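Local structure of hypothetical protein aq_1447 (1YVU) at residues D18-V23 with A60-K65; P49-E54 with E86-F91. The protein is a DNA-guided RNA endonuclease that uses short single-stranded DNA guides to bind complementary RNA targets and cleave them. All blocks are in the same frame, centred on the assembly; numbering follows the deposited sequence.

Both contacts lie in the N-terminal domain of the PAZ lobe, away from the catalytic and metal-binding residues of the PIWI domain, with their centres about 11 Å apart. Their segments alternate along the chain: 18-23, 49-54, 60-65, 86-91. Strands 20-21 and 86-87 pair antiparallel, so contacts 1 and 2 each contribute one strand to the same small sheet. At the open end of the hairpin 50-53/56-59 the contacts meet again, Ala60 N lying 2.8 Å from Pro49 O in a probable hydrogen bond. The rings of Phe21 and Phe51 touch in between. The two contacts are thus neighbouring parts of one compact, partly buried cluster built from chain regions far apart in sequence.

Contact 1: residues D18-V23 with A60-K65; sequences DTTFTV and AGKVEK
The short strand 20-21 of the N-terminal domain meets the chain where it leaves the second strand of a beta hairpin, 56-59. Ala60 lies on the ring of Phe21: its CA sits 3.8 Å from the ring centroid and only 6° off the ring normal, a CH-pi contact over the face, and its CB lies over the same face, 3.7 Å from Phe21 CZ. Phe88 lies on the opposite side of the ring, nearly parallel and displaced from its centre. One residue on, Thr22 OG1 donates to Gly61 O at 2.9 Å, approaching in the carbonyl plane with a C=O...donor angle of 151°. OG1 stands anti to its own carbonyl carbon (chi1 -51°), and the bond ties this hydroxyl to the departing chain. At the more exposed end, the extended chain of Lys62 crosses Thr20 obliquely, Lys62 CE lying 3.9 Å from Thr20 CG2; Thr20 OG1 instead bonds Glu87. Lys62 NZ remains 5.6 Å from Asp18 OD2, too far for an ion pair. A backbone hydrogen bond between Thr22 and Cys59 continues the attachment, so the short strand 20-21, paired antiparallel with 86-87, is docked against the end of the hairpin 50-53/56-59.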
loop_
_atom_site.group_PDB
_atom_site.type_symbol
_atom_site.label_atom_id
_atom_site.label_comp_id
_atom_site.label_asym_id
_atom_site.label_seq_id
_atom_site.Cartn_x
_atom_site.Cartn_y
_atom_site.Cartn_z
ATOM N N ASP A 18 36.685 -14.836 -9.598
ATOM C CA ASP A 18 36.473 -16.200 -10.115
ATOM C C ASP A 18 35.115 -16.131 -10.825
ATOM O O ASP A 18 34.052 -16.251 -10.202
ATOM C CB ASP A 18 36.468 -17.225 -8.954
ATOM C CG ASP A 18 36.417 -18.686 -9.440
ATOM O OD1 ASP A 18 35.302 -19.231 -9.555
ATOM O OD2 ASP A 18 37.485 -19.295 -9.696
ATOM N N THR A 19 35.173 -15.878 -12.126
ATOM C CA THR A 19 33.988 -15.732 -12.982
ATOM C C THR A 19 33.339 -17.069 -13.416
ATOM O O THR A 19 32.452 -17.083 -14.273
ATOM C CB THR A 19 34.344 -14.849 -14.229
ATOM O OG1 THR A 19 35.414 -13.956 -13.893
ATOM C CG2 THR A 19 33.172 -13.987 -14.637
ATOM N N THR A 20 33.767 -18.176 -12.801
ATOM C CA THR A 20 33.246 -19.516 -13.110
ATOM C C THR A 20 31.956 -19.825 -12.340
ATOM O O THR A 20 31.899 -19.704 -11.103
ATOM C CB THR A 20 34.291 -20.643 -12.851
ATOM O OG1 THR A 20 35.604 -20.193 -13.225
ATOM C CG2 THR A 20 33.945 -21.874 -13.691
ATOM N N PHE A 21 30.920 -20.161 -13.123
ATOM C CA PHE A 21 29.548 -20.484 -12.677
ATOM C C PHE A 21 29.018 -21.840 -13.178
ATOM O O PHE A 21 29.118 -22.148 -14.373
ATOM C CB PHE A 21 28.549 -19.417 -13.191
ATOM C CG PHE A 21 28.434 -18.193 -12.336
ATOM C CD1 PHE A 21 29.576 -17.515 -11.851
ATOM C CD2 PHE A 21 27.174 -17.669 -12.058
ATOM C CE1 PHE A 21 29.472 -16.322 -11.105
ATOM C CE2 PHE A 21 27.040 -16.471 -11.306
ATOM C CZ PHE A 21 28.197 -15.792 -10.832
ATOM N N THR A 22 28.352 -22.574 -12.282
ATOM C CA THR A 22 27.745 -23.862 -12.601
ATOM C C THR A 22 26.251 -23.710 -12.987
ATOM O O THR A 22 25.433 -23.201 -12.213
ATOM C CB THR A 22 27.913 -24.850 -11.425
ATOM O OG1 THR A 22 29.290 -24.883 -11.039
ATOM C CG2 THR A 22 27.495 -26.263 -11.826
ATOM N N VAL A 23 25.923 -24.145 -14.201
ATOM C CA VAL A 23 24.559 -24.072 -14.729
ATOM C C VAL A 23 23.771 -25.348 -14.411
ATOM O O VAL A 23 24.324 -26.456 -14.367
ATOM C CB VAL A 23 24.547 -23.830 -16.279
ATOM C CG1 VAL A 23 23.157 -23.462 -16.761
ATOM C CG2 VAL A 23 25.529 -22.738 -16.662
ATOM N N ALA A 60 26.948 -19.307 -8.418
ATOM C CA ALA A 60 28.260 -18.687 -8.214
ATOM C C ALA A 60 29.426 -19.489 -7.634
ATOM O O ALA A 60 29.739 -19.371 -6.453
ATOM C CB ALA A 60 28.083 -17.388 -7.441
ATOM N N GLY A 61 30.121 -20.218 -8.497
ATOM C CA GLY A 61 31.261 -21.006 -8.060
ATOM C C GLY A 61 31.224 -22.461 -8.472
ATOM O O GLY A 61 30.318 -22.904 -9.185
ATOM N N LYS A 62 32.209 -23.209 -7.976
ATOM C CA LYS A 62 32.350 -24.628 -8.273
ATOM C C LYS A 62 31.893 -25.540 -7.142
ATOM O O LYS A 62 32.288 -25.365 -5.982
ATOM C CB LYS A 62 33.806 -24.968 -8.639
ATOM C CG LYS A 62 34.360 -24.218 -9.840
ATOM C CD LYS A 62 35.744 -24.716 -10.227
ATOM C CE LYS A 62 36.308 -23.879 -11.372
ATOM N NZ LYS A 62 37.565 -24.412 -11.980
ATOM N N VAL A 63 31.000 -26.464 -7.499
ATOM C CA VAL A 63 30.469 -27.487 -6.588
ATOM C C VAL A 63 31.170 -28.757 -7.082
ATOM O O VAL A 63 31.012 -29.139 -8.254
ATOM C CB VAL A 63 28.929 -27.743 -6.754
ATOM C CG1 VAL A 63 28.340 -28.355 -5.484
ATOM C CG2 VAL A 63 28.191 -26.504 -7.167
ATOM N N GLU A 64 31.970 -29.379 -6.214
ATOM C CA GLU A 64 32.689 -30.609 -6.561
ATOM C C GLU A 64 31.734 -31.801 -6.566
ATOM O O GLU A 64 30.782 -31.833 -5.777
ATOM C CB GLU A 64 33.835 -30.863 -5.576
ATOM C CG GLU A 64 34.919 -29.782 -5.588
ATOM C CD GLU A 64 36.088 -30.082 -4.654
ATOM O OE1 GLU A 64 35.911 -30.835 -3.665
ATOM O OE2 GLU A 64 37.194 -29.552 -4.909
ATOM N N LYS A 65 31.966 -32.732 -7.500
ATOM C CA LYS A 65 31.186 -33.976 -7.682
ATOM C C LYS A 65 29.685 -33.810 -8.033
ATOM O O LYS A 65 28.940 -34.799 -8.013
ATOM C CB LYS A 65 31.341 -34.911 -6.451
ATOM C CG LYS A 65 32.781 -35.311 -6.035
ATOM C CD LYS A 65 32.806 -35.728 -4.551
ATOM C CE LYS A 65 34.195 -36.095 -4.052
ATOM N NZ LYS A 65 34.188 -36.336 -2.577
#

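Contact 2: residues P49-E54 with E86-F91; sequences PTFRRE and EEFRGF
The guanidinium of Arg53 is set among Phe88, whose CD1 lies 3.5 Å from Arg53 NH2, Trp58, which makes a cation-pi contact with it, and Glu96, a long, weak ion-pair partner. Arg53 belongs to the first strand of the beta hairpin 50-53/56-59 in the N-terminal domain, and its side chain extends across to the loop that follows strand 86-87. There Gly90 O comes within 2.8 Å of Arg53 NH2, near the plane of the guanidinium, a close approach that is not hydrogen-bonded because the angle is poor. The chain bends at chi3 (-115°), turning NE out of the line of CB, CG and CD. The guanidinium lies beside Phe88, its plane and that of the ring 32° apart. Two residues back on the same face of the strand, Phe51 supplies the apolar half of the contact. Its far end, CE2 and CZ, meets the CD1-CE1 side of Phe88, with Phe51 CZ 3.8 Å from Phe88 CE1. The two rings meet at an angle that is neither stacked nor edge-to-face, centroids 5.7 Å apart and planes at 62°. Arg53 CD lies at the edge of the Phe51 ring, in its plane, so the aliphatic part of the arginine packs against its neighbour within the strand. Helix 94-107 touches Phe51 through Leu100 and Glu96, and Trp58 of the second hairpin strand also meets its ring. Within the loop the chain folds back on Phe88: Gly90 N sits 3.7 Å above the centre of the Phe88 ring, and Phe88 CZ points over the centre of the Phe91 ring, 3.6 Å above its plane.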
loop_
_atom_site.group_PDB
_atom_site.type_symbol
_atom_site.label_atom_id
_atom_site.label_comp_id
_atom_site.label_asym_id
_atom_site.label_seq_id
_atom_site.Cartn_x
_atom_site.Cartn_y
_atom_site.Cartn_z
ATOM N N PRO A 49 25.509 -18.709 -4.079
ATOM C CA PRO A 49 24.566 -17.723 -4.616
ATOM C C PRO A 49 24.042 -18.096 -6.010
ATOM O O PRO A 49 24.808 -18.519 -6.877
ATOM C CB PRO A 49 25.414 -16.465 -4.633
ATOM C CG PRO A 49 26.077 -16.554 -3.324
ATOM C CD PRO A 49 26.515 -18.008 -3.247
ATOM N N THR A 50 22.746 -17.923 -6.218
ATOM C CA THR A 50 22.135 -18.328 -7.458
ATOM C C THR A 50 21.246 -17.287 -8.082
ATOM O O THR A 50 20.676 -16.455 -7.399
ATOM C CB THR A 50 21.276 -19.629 -7.190
ATOM O OG1 THR A 50 22.110 -20.648 -6.630
ATOM C CG2 THR A 50 20.593 -20.186 -8.445
ATOM N N PHE A 51 21.195 -17.303 -9.405
ATOM C CA PHE A 51 20.287 -16.447 -10.147
ATOM C C PHE A 51 19.605 -17.271 -11.243
ATOM O O PHE A 51 20.133 -18.300 -11.677
ATOM C CB PHE A 51 20.926 -15.119 -10.640
ATOM C CG PHE A 51 21.864 -15.245 -11.819
ATOM C CD1 PHE A 51 21.370 -15.251 -13.140
ATOM C CD2 PHE A 51 23.248 -15.273 -11.618
ATOM C CE1 PHE A 51 22.231 -15.279 -14.248
ATOM C CE2 PHE A 51 24.136 -15.298 -12.720
ATOM C CZ PHE A 51 23.622 -15.301 -14.043
ATOM N N ARG A 52 18.445 -16.792 -11.681
ATOM C CA ARG A 52 17.645 -17.448 -12.703
ATOM C C ARG A 52 17.709 -16.718 -14.055
ATOM O O ARG A 52 17.178 -15.619 -14.196
ATOM C CB ARG A 52 16.192 -17.539 -12.207
ATOM C CG ARG A 52 15.292 -18.565 -12.897
ATOM C CD ARG A 52 13.835 -18.147 -12.807
ATOM N NE ARG A 52 13.482 -17.279 -13.924
ATOM C CZ ARG A 52 12.789 -16.147 -13.833
ATOM N NH1 ARG A 52 12.351 -15.713 -12.659
ATOM N NH2 ARG A 52 12.573 -15.420 -14.926
ATOM N N ARG A 53 18.372 -17.343 -15.034
ATOM C CA ARG A 53 18.491 -16.817 -16.400
ATOM C C ARG A 53 17.516 -17.668 -17.207
ATOM O O ARG A 53 17.841 -18.787 -17.604
ATOM C CB ARG A 53 19.929 -16.987 -16.922
ATOM C CG ARG A 53 20.451 -15.831 -17.789
ATOM C CD ARG A 53 21.956 -15.943 -18.119
ATOM N NE ARG A 53 22.761 -14.857 -17.541
ATOM C CZ ARG A 53 24.011 -14.557 -17.895
ATOM N NH1 ARG A 53 24.648 -15.248 -18.832
ATOM N NH2 ARG A 53 24.625 -13.542 -17.319
ATOM N N GLU A 54 16.295 -17.152 -17.364
ATOM C CA GLU A 54 15.180 -17.816 -18.064
ATOM C C GLU A 54 14.876 -19.233 -17.517
ATOM O O GLU A 54 14.130 -19.360 -16.544
ATOM C CB GLU A 54 15.351 -17.810 -19.606
ATOM C CG GLU A 54 15.459 -16.413 -20.306
ATOM C CD GLU A 54 14.139 -15.635 -20.478
ATOM O OE1 GLU A 54 13.050 -16.247 -20.552
ATOM O OE2 GLU A 54 14.204 -14.387 -20.572
ATOM N N GLU A 86 29.794 -22.620 -17.502
ATOM C CA GLU A 86 29.738 -21.463 -18.412
ATOM C C GLU A 86 30.263 -20.242 -17.620
ATOM O O GLU A 86 30.090 -20.163 -16.406
ATOM C CB GLU A 86 28.319 -21.194 -18.941
ATOM C CG GLU A 86 28.111 -21.574 -20.415
ATOM C CD GLU A 86 26.905 -20.880 -21.037
ATOM O OE1 GLU A 86 27.098 -19.761 -21.556
ATOM O OE2 GLU A 86 25.777 -21.439 -21.013
ATOM N N GLU A 87 30.944 -19.326 -18.310
ATOM C CA GLU A 87 31.531 -18.130 -17.701
ATOM C C GLU A 87 30.673 -16.884 -17.877
ATOM O O GLU A 87 30.315 -16.494 -18.996
ATOM C CB GLU A 87 32.945 -17.892 -18.231
ATOM C CG GLU A 87 33.901 -19.079 -18.039
ATOM C CD GLU A 87 35.138 -18.727 -17.234
ATOM O OE1 GLU A 87 35.988 -17.953 -17.739
ATOM O OE2 GLU A 87 35.270 -19.241 -16.103
ATOM N N PHE A 88 30.408 -16.248 -16.738
ATOM C CA PHE A 88 29.567 -15.051 -16.557
ATOM C C PHE A 88 30.035 -13.695 -17.133
ATOM O O PHE A 88 31.083 -13.169 -16.756
ATOM C CB PHE A 88 29.287 -14.947 -15.043
ATOM C CG PHE A 88 28.460 -13.761 -14.624
ATOM C CD1 PHE A 88 27.073 -13.738 -14.833
ATOM C CD2 PHE A 88 29.066 -12.681 -13.954
ATOM C CE1 PHE A 88 26.301 -12.652 -14.379
ATOM C CE2 PHE A 88 28.301 -11.588 -13.500
ATOM C CZ PHE A 88 26.922 -11.578 -13.710
ATOM N N ARG A 89 29.186 -13.084 -17.959
ATOM C CA ARG A 89 29.498 -11.793 -18.581
ATOM C C ARG A 89 28.431 -10.711 -18.327
ATOM O O ARG A 89 27.781 -10.230 -19.282
ATOM C CB ARG A 89 29.705 -11.979 -20.091
ATOM C CG ARG A 89 30.706 -13.074 -20.461
ATOM C CD ARG A 89 31.212 -12.969 -21.881
ATOM N NE ARG A 89 31.905 -11.703 -22.133
ATOM C CZ ARG A 89 33.066 -11.333 -21.591
ATOM N NH1 ARG A 89 33.712 -12.120 -20.740
ATOM N NH2 ARG A 89 33.566 -10.147 -21.885
ATOM N N GLY A 90 28.278 -10.317 -17.051
ATOM C CA GLY A 90 27.287 -9.307 -16.655
ATOM C C GLY A 90 25.856 -9.827 -16.571
ATOM O O GLY A 90 25.615 -10.986 -16.909
ATOM N N PHE A 91 24.915 -8.999 -16.110
ATOM C CA PHE A 91 23.518 -9.431 -15.989
ATOM C C PHE A 91 22.671 -8.937 -17.141
ATOM O O PHE A 91 23.027 -7.961 -17.813
ATOM C CB PHE A 91 22.867 -8.903 -14.710
ATOM C CG PHE A 91 23.635 -9.188 -13.457
ATOM C CD1 PHE A 91 24.559 -8.247 -12.954
ATOM C CD2 PHE A 91 23.416 -10.384 -12.737
ATOM C CE1 PHE A 91 25.262 -8.493 -11.736
ATOM C CE2 PHE A 91 24.112 -10.646 -11.514
ATOM C CZ PHE A 91 25.032 -9.695 -11.019
#